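PDB 2Y2W: arabinofuranosidase from Bifidobacterium longum, which hydrolyses terminal alpha-L-arabinofuranosyl bonds in branched and debranched arabinans and in arabinoxylan, helping to break down plant cell-wall polysaccharides. Local coordinates for residues Ala57-Pro61 with Arg62-Ser66; Gln94-Leu97 with Asp98-Glu102. One frame throughout, in Å; residues are numbered along the deposited sequence.

Contacts 1 and 2 follow one another along the chain, their centres 20 Å apart and their nearest atoms about 7 Å apart, without touching. Contact 1 is a turn between two sheets: 57-61 starts on a strand of the mixed sheet, and 62-66 runs into the first strand of the parallel barrel. Contact 2 lies within the single helix 94-103, farther from the centre of the chain. Both are partly buried. In contact 1 prolines shape the backbone, and Pro60, Leu63 and Phe64 are buried while Pro61 is exposed, whereas contact 2 repeats helical backbone bonds, with valines and leucines on the buried side and an amide-carboxylate bond on the more exposed one.

Contact 1: residues Ala57-Pro61 with Arg62-Ser66; sequences ADVPP and RLFGS
Val59 reaches Phe64 because its CG2 stands anti to its own backbone N, with chi1 at 50° placing CG1 between the backbone N and the carbonyl carbon, while the phenyl group swings back beside the nitrogen of Phe64, chi1 -52°. The methyl CG2 of Val59 then meets CE2 of Phe64 at 4.0 Å, approaching the ring obliquely, and the two side chains cross at about a right angle. Between them the chain turns tightly. Leu63 N bonds to Pro60 O over 3.3 Å, with the donor well above the carbonyl plane, and Phe64 N makes a weak bond of 3.4 Å to Pro61 O. Pro61, its phi locked near -64° by the ring, suits the first corner of this type I turn, and CG of Pro60 lies 4.2 Å from Leu63 CB. Leu63 and Phe64 are buried against helix 382-397, and Phe64 also against helix 431-440. Arg62 extends the other way, where Glu162 and Glu249, at the starts of two barrel strands, pair with its guanidinium group. This is the entry to a (beta/alpha)8 barrel: consecutive turns carry the chain from the mixed beta sheet into the first barrel strand, 65-67.

Contact 2: residues Gln94-Leu97 with Asp98-Glu102; sequences QDVL and DLVKE
Gln94 makes two bonds to Asp98, one turn further along the helix. Its carbonyl O accepts Asp98 N at 2.8 Å, and its side chain, bent at chi2 (57°), folds back until NE2 lies 3.2 Å from Asp98 OD1. That bond is nearly straight and lies close to the amide plane of Gln94, yet it meets the oxygen from above the carboxylate plane; the two flat groups stand 45° apart. A glutamine suits this place because it can give an N-H to Asp98 while its OE1 accepts one from Lys158. A leucine here would probably leave both Asp98 OD1 and Lys158 without this mate and let the carboxylate turn more freely. Asp95 follows, its CB pointing away from the next turn and its carboxylate paired with Arg93; its carbonyl O takes a weak 3.3 Å bond from Leu99 N and also lies 3.5 Å from Leu99 CG. Val96 is on the buried side: its O receives Val100 N at 3.0 Å, and Val100 CG2 closes on the same oxygen at 3.3 Å. Leu97, packed on Trp155 and Ala159 of helix 149-159, accepts Lys101 N at 3.1 Å. The chemistry is thus divided by face. Compact valines and leucines fill the side toward helix 149-159 and strand 417-419, while the Gln94 amide, between an anionic and a cationic partner, probably eases the negative charge of Asp98 and is kept from flipping.

Contact 1: residues Ala57-Pro61 with Arg62-Ser66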
loop_
_atom_site.group_PDB
_atom_site.type_symbol
_atom_site.label_atom_id
_atom_site.label_comp_id
_atom_site.label_asym_id
_atom_site.label_seq_id
_atom_site.Cartn_x
_atom_site.Cartn_y
_atom_site.Cartn_z
ATOM N N ALA D 57 -9.520 -14.074 38.910
ATOM C CA ALA D 57 -8.472 -14.763 38.155
ATOM C C ALA D 57 -7.151 -14.746 38.917
ATOM O O ALA D 57 -7.007 -14.030 39.910
ATOM C CB ALA D 57 -8.281 -14.105 36.798
ATOM N N ASP D 58 -6.193 -15.545 38.450
ATOM C CA ASP D 58 -4.807 -15.421 38.885
ATOM C C ASP D 58 -4.244 -14.130 38.300
ATOM O O ASP D 58 -4.451 -13.840 37.119
ATOM C CB ASP D 58 -3.976 -16.625 38.425
ATOM C CG ASP D 58 -3.898 -16.744 36.908
ATOM O OD1 ASP D 58 -4.959 -16.724 36.246
ATOM O OD2 ASP D 58 -2.772 -16.859 36.377
ATOM N N VAL D 59 -3.554 -13.347 39.125
ATOM C CA VAL D 59 -3.038 -12.054 38.678
ATOM C C VAL D 59 -1.886 -12.218 37.678
ATOM O O VAL D 59 -0.856 -12.815 38.007
ATOM C CB VAL D 59 -2.642 -11.125 39.866
ATOM C CG1 VAL D 59 -1.745 -11.850 40.863
ATOM C CG2 VAL D 59 -1.980 -9.843 39.361
ATOM N N PRO D 60 -2.071 -11.701 36.445
ATOM C CA PRO D 60 -1.008 -11.741 35.442
ATOM C C PRO D 60 0.115 -10.760 35.782
ATOM O O PRO D 60 -0.162 -9.625 36.165
ATOM C CB PRO D 60 -1.723 -11.321 34.153
ATOM C CG PRO D 60 -2.876 -10.500 34.605
ATOM C CD PRO D 60 -3.290 -11.039 35.940
ATOM N N PRO D 61 1.380 -11.204 35.674
ATOM C CA PRO D 61 2.523 -10.316 35.895
ATOM C C PRO D 61 2.629 -9.163 34.891
ATOM O O PRO D 61 3.270 -8.156 35.189
ATOM C CB PRO D 61 3.724 -11.254 35.750
ATOM C CG PRO D 61 3.195 -12.587 36.115
ATOM C CD PRO D 61 1.798 -12.616 35.583
ATOM N N ARG D 62 2.003 -9.312 33.722
ATOM C CA ARG D 62 2.051 -8.292 32.668
ATOM C C ARG D 62 1.158 -7.088 32.952
ATOM O O ARG D 62 1.256 -6.061 32.274
ATOM C CB ARG D 62 1.689 -8.890 31.308
ATOM C CG ARG D 62 2.796 -9.695 30.659
ATOM C CD ARG D 62 2.618 -9.706 29.156
ATOM N NE ARG D 62 3.536 -10.630 28.499
ATOM C CZ ARG D 62 3.167 -11.748 27.882
ATOM N NH1 ARG D 62 1.884 -12.098 27.820
ATOM N NH2 ARG D 62 4.085 -12.516 27.318
ATOM N N LEU D 63 0.291 -7.221 33.954
ATOM C CA LEU D 63 -0.570 -6.127 34.384
ATOM C C LEU D 63 0.239 -4.956 34.948
ATOM O O LEU D 63 -0.233 -3.816 34.964
ATOM C CB LEU D 63 -1.583 -6.624 35.420
ATOM C CG LEU D 63 -2.922 -5.888 35.505
ATOM C CD1 LEU D 63 -3.771 -6.173 34.277
ATOM C CD2 LEU D 63 -3.671 -6.285 36.762
ATOM N N PHE D 64 1.457 -5.245 35.400
ATOM C CA PHE D 64 2.341 -4.223 35.950
ATOM C C PHE D 64 3.433 -3.819 34.960
ATOM O O PHE D 64 4.586 -3.606 35.334
ATOM C CB PHE D 64 2.927 -4.683 37.287
ATOM C CG PHE D 64 1.887 -5.152 38.269
ATOM C CD1 PHE D 64 0.992 -4.250 38.841
ATOM C CD2 PHE D 64 1.792 -6.496 38.607
ATOM C CE1 PHE D 64 0.025 -4.680 39.738
ATOM C CE2 PHE D 64 0.827 -6.937 39.505
ATOM C CZ PHE D 64 -0.060 -6.027 40.070
ATOM N N GLY D 65 3.052 -3.709 33.692
ATOM C CA GLY D 65 3.966 -3.266 32.652
ATOM C C GLY D 65 3.962 -1.760 32.474
ATOM O O GLY D 65 3.057 -1.071 32.951
ATOM N N SER D 66 4.986 -1.253 31.793
ATOM C CA SER D 66 5.065 0.163 31.447
ATOM C C SER D 66 5.350 0.343 29.957
ATOM O O SER D 66 5.178 -0.588 29.170
ATOM C CB SER D 66 6.112 0.887 32.301
ATOM O OG SER D 66 6.041 2.291 32.112
#

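Contact 2: residues Gln94-Leu97 with Asp98-Glu102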
loop_
_atom_site.group_PDB
_atom_site.type_symbol
_atom_site.label_atom_id
_atom_site.label_comp_id
_atom_site.label_asym_id
_atom_site.label_seq_id
_atom_site.Cartn_x
_atom_site.Cartn_y
_atom_site.Cartn_z
ATOM N N GLN D 94 21.739 4.440 36.051
ATOM C CA GLN D 94 21.504 3.418 37.072
ATOM C C GLN D 94 20.459 3.855 38.089
ATOM O O GLN D 94 19.681 3.030 38.566
ATOM C CB GLN D 94 22.807 3.013 37.773
ATOM C CG GLN D 94 22.720 1.710 38.584
ATOM C CD GLN D 94 22.282 0.506 37.753
ATOM O OE1 GLN D 94 22.936 0.128 36.780
ATOM N NE2 GLN D 94 21.170 -0.104 38.146
ATOM N N ASP D 95 20.434 5.146 38.414
ATOM C CA ASP D 95 19.454 5.671 39.367
ATOM C C ASP D 95 18.022 5.481 38.864
ATOM O O ASP D 95 17.108 5.217 39.650
ATOM C CB ASP D 95 19.738 7.139 39.734
ATOM C CG ASP D 95 19.762 8.074 38.524
ATOM O OD1 ASP D 95 19.637 7.605 37.370
ATOM O OD2 ASP D 95 19.913 9.298 38.738
ATOM N N VAL D 96 17.847 5.602 37.548
ATOM C CA VAL D 96 16.560 5.374 36.902
ATOM C C VAL D 96 16.228 3.884 36.920
ATOM O O VAL D 96 15.109 3.500 37.276
ATOM C CB VAL D 96 16.538 5.955 35.461
ATOM C CG1 VAL D 96 15.331 5.458 34.676
ATOM C CG2 VAL D 96 16.548 7.474 35.512
ATOM N N LEU D 97 17.207 3.055 36.558
ATOM C CA LEU D 97 17.072 1.596 36.621
ATOM C C LEU D 97 16.704 1.094 38.019
ATOM O O LEU D 97 15.861 0.203 38.157
ATOM C CB LEU D 97 18.354 0.908 36.146
ATOM C CG LEU D 97 18.531 0.608 34.657
ATOM C CD1 LEU D 97 19.988 0.286 34.352
ATOM C CD2 LEU D 97 17.623 -0.534 34.216
ATOM N N ASP D 98 17.336 1.669 39.045
ATOM C CA ASP D 98 17.048 1.329 40.439
ATOM C C ASP D 98 15.586 1.592 40.798
ATOM O O ASP D 98 14.960 0.784 41.485
ATOM C CB ASP D 98 17.974 2.092 41.396
ATOM C CG ASP D 98 19.412 1.578 41.372
ATOM O OD1 ASP D 98 19.649 0.428 40.930
ATOM O OD2 ASP D 98 20.311 2.332 41.803
ATOM N N LEU D 99 15.051 2.716 40.322
ATOM C CA LEU D 99 13.649 3.067 40.558
ATOM C C LEU D 99 12.665 2.245 39.724
ATOM O O LEU D 99 11.502 2.104 40.102
ATOM C CB LEU D 99 13.409 4.566 40.341
ATOM C CG LEU D 99 14.029 5.542 41.351
ATOM C CD1 LEU D 99 13.716 6.974 40.968
ATOM C CD2 LEU D 99 13.553 5.264 42.769
ATOM N N VAL D 100 13.128 1.707 38.596
ATOM C CA VAL D 100 12.303 0.818 37.772
ATOM C C VAL D 100 12.112 -0.511 38.495
ATOM O O VAL D 100 11.002 -1.052 38.534
ATOM C CB VAL D 100 12.906 0.599 36.354
ATOM C CG1 VAL D 100 12.171 -0.512 35.601
ATOM C CG2 VAL D 100 12.866 1.893 35.550
ATOM N N LYS D 101 13.203 -1.019 39.069
ATOM C CA LYS D 101 13.176 -2.213 39.911
ATOM C C LYS D 101 12.242 -1.998 41.101
ATOM O O LYS D 101 11.380 -2.832 41.376
ATOM C CB LYS D 101 14.596 -2.562 40.388
ATOM C CG LYS D 101 14.703 -3.786 41.309
ATOM C CD LYS D 101 14.611 -5.099 40.538
ATOM C CE LYS D 101 14.790 -6.303 41.457
ATOM N NZ LYS D 101 13.567 -6.601 42.270
ATOM N N GLU D 102 12.413 -0.867 41.784
ATOM C CA GLU D 102 11.587 -0.502 42.934
ATOM C C GLU D 102 10.113 -0.341 42.558
ATOM O O GLU D 102 9.230 -0.582 43.381
ATOM C CB GLU D 102 12.108 0.785 43.579
ATOM C CG GLU D 102 11.562 1.044 44.983
ATOM C CD GLU D 102 12.051 2.351 45.582
ATOM O OE1 GLU D 102 13.276 2.619 45.540
ATOM O OE2 GLU D 102 11.203 3.108 46.100
#